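Local coordinates for Er-derived vesicles protein ERV41 (PDB 3ZLC) that helps carry a subset of secretory proteins from the endoplasmic reticulum to the Golgi in COPII-coated vesicles and facilitates retrograde transport back, at residues 40-45 against 126-131. Sequence-based numbering, arbitrary orientation.
Sequences RDQTMD and NRVSGE
An antiparallel strand pair in the lumenal domain begins here, where Arg40 and Asp41, ending strand 35-41, meet Glu131 and Gly130, starting strand 130-136. Arg40 and Glu131 form a hydrogen-bonded pair: Arg40 N donates to Glu131 O at 3.0 Å, and Glu131 N to Arg40 O at 2.8 Å. Their side chains run side by side and point the same way. Glu131 OE1 lies at the edge of the guanidinium, in its plane, and makes a long salt bridge of 3.7 Å to Arg40 NH2. Glu131 OE2 is hydrogen-bonded to Gln133 NE2. Asp41 and Gly130 follow as a non-hydrogen-bonded pair. Beyond them Gln42 N donates to Ser129 O at 3.2 Å. With CG between the backbone N and the carbonyl carbon (chi1 62°), the carboxylate of Asp41 lies between its own turn and Asn126. Asp41 OD1 accepts from Met44 N at 2.9 Å, an Asx motif that ties down the turn. Asp41 OD2 accepts from Asn126 ND2 at 3.2 Å, on its syn side but 23° out of the carboxylate plane, and a water links OD2 to Asn126 O. Val128 CG2 packs 3.8 Å from Asp41 CB. This is an Asx-stabilised turn at the protein surface, in the beta hairpin of strands 35-41 and 47-48.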
ATOM      1  N   ARG A  40      10.156   1.146   9.010  1.00 21.02           N
ATOM      2  CA  ARG A  40      10.864   0.808  10.232  1.00 27.37           C
ATOM      3  C   ARG A  40      10.541  -0.617  10.616  1.00 33.25           C
ATOM      4  O   ARG A  40       9.518  -1.160  10.192  1.00 26.06           O
ATOM      5  CB  ARG A  40      10.560   1.788  11.361  1.00 42.26           C
ATOM      6  CG  ARG A  40       9.103   1.930  11.705  1.00 50.18           C
ATOM      7  CD  ARG A  40       8.979   2.290  13.173  1.00 66.13           C
ATOM      8  NE  ARG A  40       7.589   2.369  13.616  1.00 78.02           N
ATOM      9  CZ  ARG A  40       7.211   2.759  14.829  1.00 83.49           C
ATOM     10  NH1 ARG A  40       8.120   3.114  15.728  1.00 80.96           N
ATOM     11  NH2 ARG A  40       5.922   2.798  15.140  1.00 85.23           N
ATOM     12  N   ASP A  41      11.425  -1.241  11.388  1.00 26.76           N
ATOM     13  CA  ASP A  41      11.162  -2.605  11.838  1.00 28.54           C
ATOM     14  C   ASP A  41      11.734  -2.857  13.222  1.00 39.30           C
ATOM     15  O   ASP A  41      12.282  -1.947  13.852  1.00 39.48           O
ATOM     16  CB  ASP A  41      11.623  -3.652  10.799  1.00 32.78           C
ATOM     17  CG  ASP A  41      13.130  -3.623  10.536  1.00 40.39           C
ATOM     18  OD1 ASP A  41      13.920  -3.484  11.491  1.00 44.23           O
ATOM     19  OD2 ASP A  41      13.526  -3.766   9.359  1.00 42.65           O
ATOM     20  N   GLN A  42      11.600  -4.089  13.697  1.00 47.97           N
ATOM     21  CA  GLN A  42      12.100  -4.449  15.017  1.00 56.75           C
ATOM     22  C   GLN A  42      13.574  -4.089  15.179  1.00 58.23           C
ATOM     23  O   GLN A  42      13.995  -3.612  16.231  1.00 65.33           O
ATOM     24  CB  GLN A  42      11.908  -5.944  15.252  1.00 61.01           C
ATOM     25  CG  GLN A  42      10.626  -6.482  14.676  1.00 61.82           C
ATOM     26  CD  GLN A  42      10.018  -7.563  15.536  1.00 72.60           C
ATOM     27  OE1 GLN A  42       8.962  -7.372  16.139  1.00 77.50           O
ATOM     28  NE2 GLN A  42      10.678  -8.711  15.596  1.00 75.87           N
ATOM     29  N   THR A  43      14.342  -4.290  14.115  1.00 58.05           N
ATOM     30  CA  THR A  43      15.788  -4.117  14.164  1.00 61.58           C
ATOM     31  C   THR A  43      16.221  -2.656  14.048  1.00 65.87           C
ATOM     32  O   THR A  43      17.228  -2.259  14.633  1.00 71.49           O
ATOM     33  CB  THR A  43      16.485  -4.935  13.052  1.00 61.31           C
ATOM     34  OG1 THR A  43      16.201  -4.356  11.773  1.00 51.40           O
ATOM     35  CG2 THR A  43      16.006  -6.387  13.066  1.00 64.52           C
ATOM     36  N   MET A  44      15.473  -1.856  13.294  1.00 65.39           N
ATOM     37  CA  MET A  44      15.923  -0.494  13.015  1.00 72.62           C
ATOM     38  C   MET A  44      14.929   0.636  13.284  1.00 74.92           C
ATOM     39  O   MET A  44      13.707   0.445  13.292  1.00 75.74           O
ATOM     40  CB  MET A  44      16.480  -0.370  11.584  1.00 73.01           C
ATOM     41  CG  MET A  44      15.671  -1.076  10.510  1.00 73.23           C
ATOM     42  SD  MET A  44      15.829  -0.305   8.888  1.00 66.11           S
ATOM     43  CE  MET A  44      14.270   0.575   8.832  1.00 60.45           C
ATOM     44  N   ASP A  45      15.495   1.819  13.505  1.00 69.62           N
ATOM     45  CA  ASP A  45      14.746   3.059  13.589  1.00 68.73           C
ATOM     46  C   ASP A  45      14.257   3.421  12.189  1.00 60.08           C
ATOM     47  O   ASP A  45      14.684   2.814  11.205  1.00 60.22           O
ATOM     48  CB  ASP A  45      15.662   4.161  14.119  1.00 77.69           C
ATOM     49  CG  ASP A  45      14.909   5.232  14.879  1.00 83.12           C
ATOM     50  OD1 ASP A  45      14.100   4.874  15.767  1.00 81.93           O
ATOM     51  OD2 ASP A  45      15.123   6.428  14.581  1.00 85.85           O
ATOM     52  N   ASN A 126      13.950  -6.004   5.725  1.00 19.35           N
ATOM     53  CA  ASN A 126      14.239  -7.206   6.493  1.00 20.53           C
ATOM     54  C   ASN A 126      12.930  -7.949   6.652  1.00 22.08           C
ATOM     55  O   ASN A 126      11.882  -7.315   6.836  1.00 24.69           O
ATOM     56  CB  ASN A 126      14.825  -6.853   7.862  1.00 26.82           C
ATOM     57  CG  ASN A 126      16.171  -6.168   7.761  1.00 37.95           C
ATOM     58  OD1 ASN A 126      17.039  -6.596   7.001  1.00 42.93           O
ATOM     59  ND2 ASN A 126      16.351  -5.094   8.527  1.00 38.89           N
ATOM     60  N   ARG A 127      12.970  -9.279   6.563  1.00 24.47           N
ATOM     61  CA  ARG A 127      11.755 -10.087   6.680  1.00 24.19           C
ATOM     62  C   ARG A 127      11.454 -10.305   8.163  1.00 24.54           C
ATOM     63  O   ARG A 127      11.570 -11.425   8.690  1.00 24.26           O
ATOM     64  CB  ARG A 127      11.917 -11.424   5.932  1.00 27.01           C
ATOM     65  CG  ARG A 127      10.603 -12.185   5.681  1.00 20.83           C
ATOM     66  CD  ARG A 127      10.814 -13.555   4.991  1.00 23.17           C
ATOM     67  NE  ARG A 127       9.555 -14.310   4.999  1.00 23.40           N
ATOM     68  CZ  ARG A 127       8.661 -14.303   4.014  1.00 23.22           C
ATOM     69  NH1 ARG A 127       8.888 -13.597   2.901  1.00 17.61           N
ATOM     70  NH2 ARG A 127       7.540 -15.001   4.138  1.00 18.70           N
ATOM     71  N   VAL A 128      11.108  -9.210   8.839  1.00 26.33           N
ATOM     72  CA  VAL A 128      10.720  -9.236  10.252  1.00 19.87           C
ATOM     73  C   VAL A 128       9.519  -8.307  10.413  1.00 20.71           C
ATOM     74  O   VAL A 128       9.170  -7.576   9.488  1.00 17.47           O
ATOM     75  CB  VAL A 128      11.866  -8.762  11.193  1.00 32.44           C
ATOM     76  CG1 VAL A 128      13.040  -9.727  11.164  1.00 38.76           C
ATOM     77  CG2 VAL A 128      12.319  -7.353  10.821  1.00 27.80           C
ATOM     78  N   SER A 129       8.880  -8.334  11.577  1.00 26.08           N
ATOM     79  CA  SER A 129       7.763  -7.428  11.831  1.00 23.86           C
ATOM     80  C   SER A 129       8.188  -5.967  11.589  1.00 18.12           C
ATOM     81  O   SER A 129       9.177  -5.497  12.140  1.00 19.30           O
ATOM     82  CB  SER A 129       7.256  -7.598  13.264  1.00 28.85           C
ATOM     83  OG  SER A 129       6.171  -6.722  13.502  1.00 31.47           O
ATOM     84  N   GLY A 130       7.454  -5.255  10.745  1.00 19.07           N
ATOM     85  CA  GLY A 130       7.814  -3.874  10.464  1.00 17.57           C
ATOM     86  C   GLY A 130       6.633  -3.095   9.940  1.00 23.43           C
ATOM     87  O   GLY A 130       5.497  -3.576   9.979  1.00 15.26           O
ATOM     88  N   GLU A 131       6.895  -1.896   9.428  1.00 18.33           N
ATOM     89  CA  GLU A 131       5.803  -1.039   8.985  1.00 20.25           C
ATOM     90  C   GLU A 131       6.293  -0.073   7.899  1.00 19.15           C
ATOM     91  O   GLU A 131       7.390   0.472   7.997  1.00 22.08           O
ATOM     92  CB  GLU A 131       5.235  -0.306  10.215  1.00 26.45           C
ATOM     93  CG  GLU A 131       4.393   0.923   9.947  1.00 42.64           C
ATOM     94  CD  GLU A 131       3.964   1.595  11.243  1.00 48.55           C
ATOM     95  OE1 GLU A 131       4.327   1.094  12.329  1.00 54.51           O
ATOM     96  OE2 GLU A 131       3.263   2.619  11.182  1.00 46.76           O
TER
HETATM   97  O   HOH W   1      10.997  -4.972   7.884  1.00 30.74           O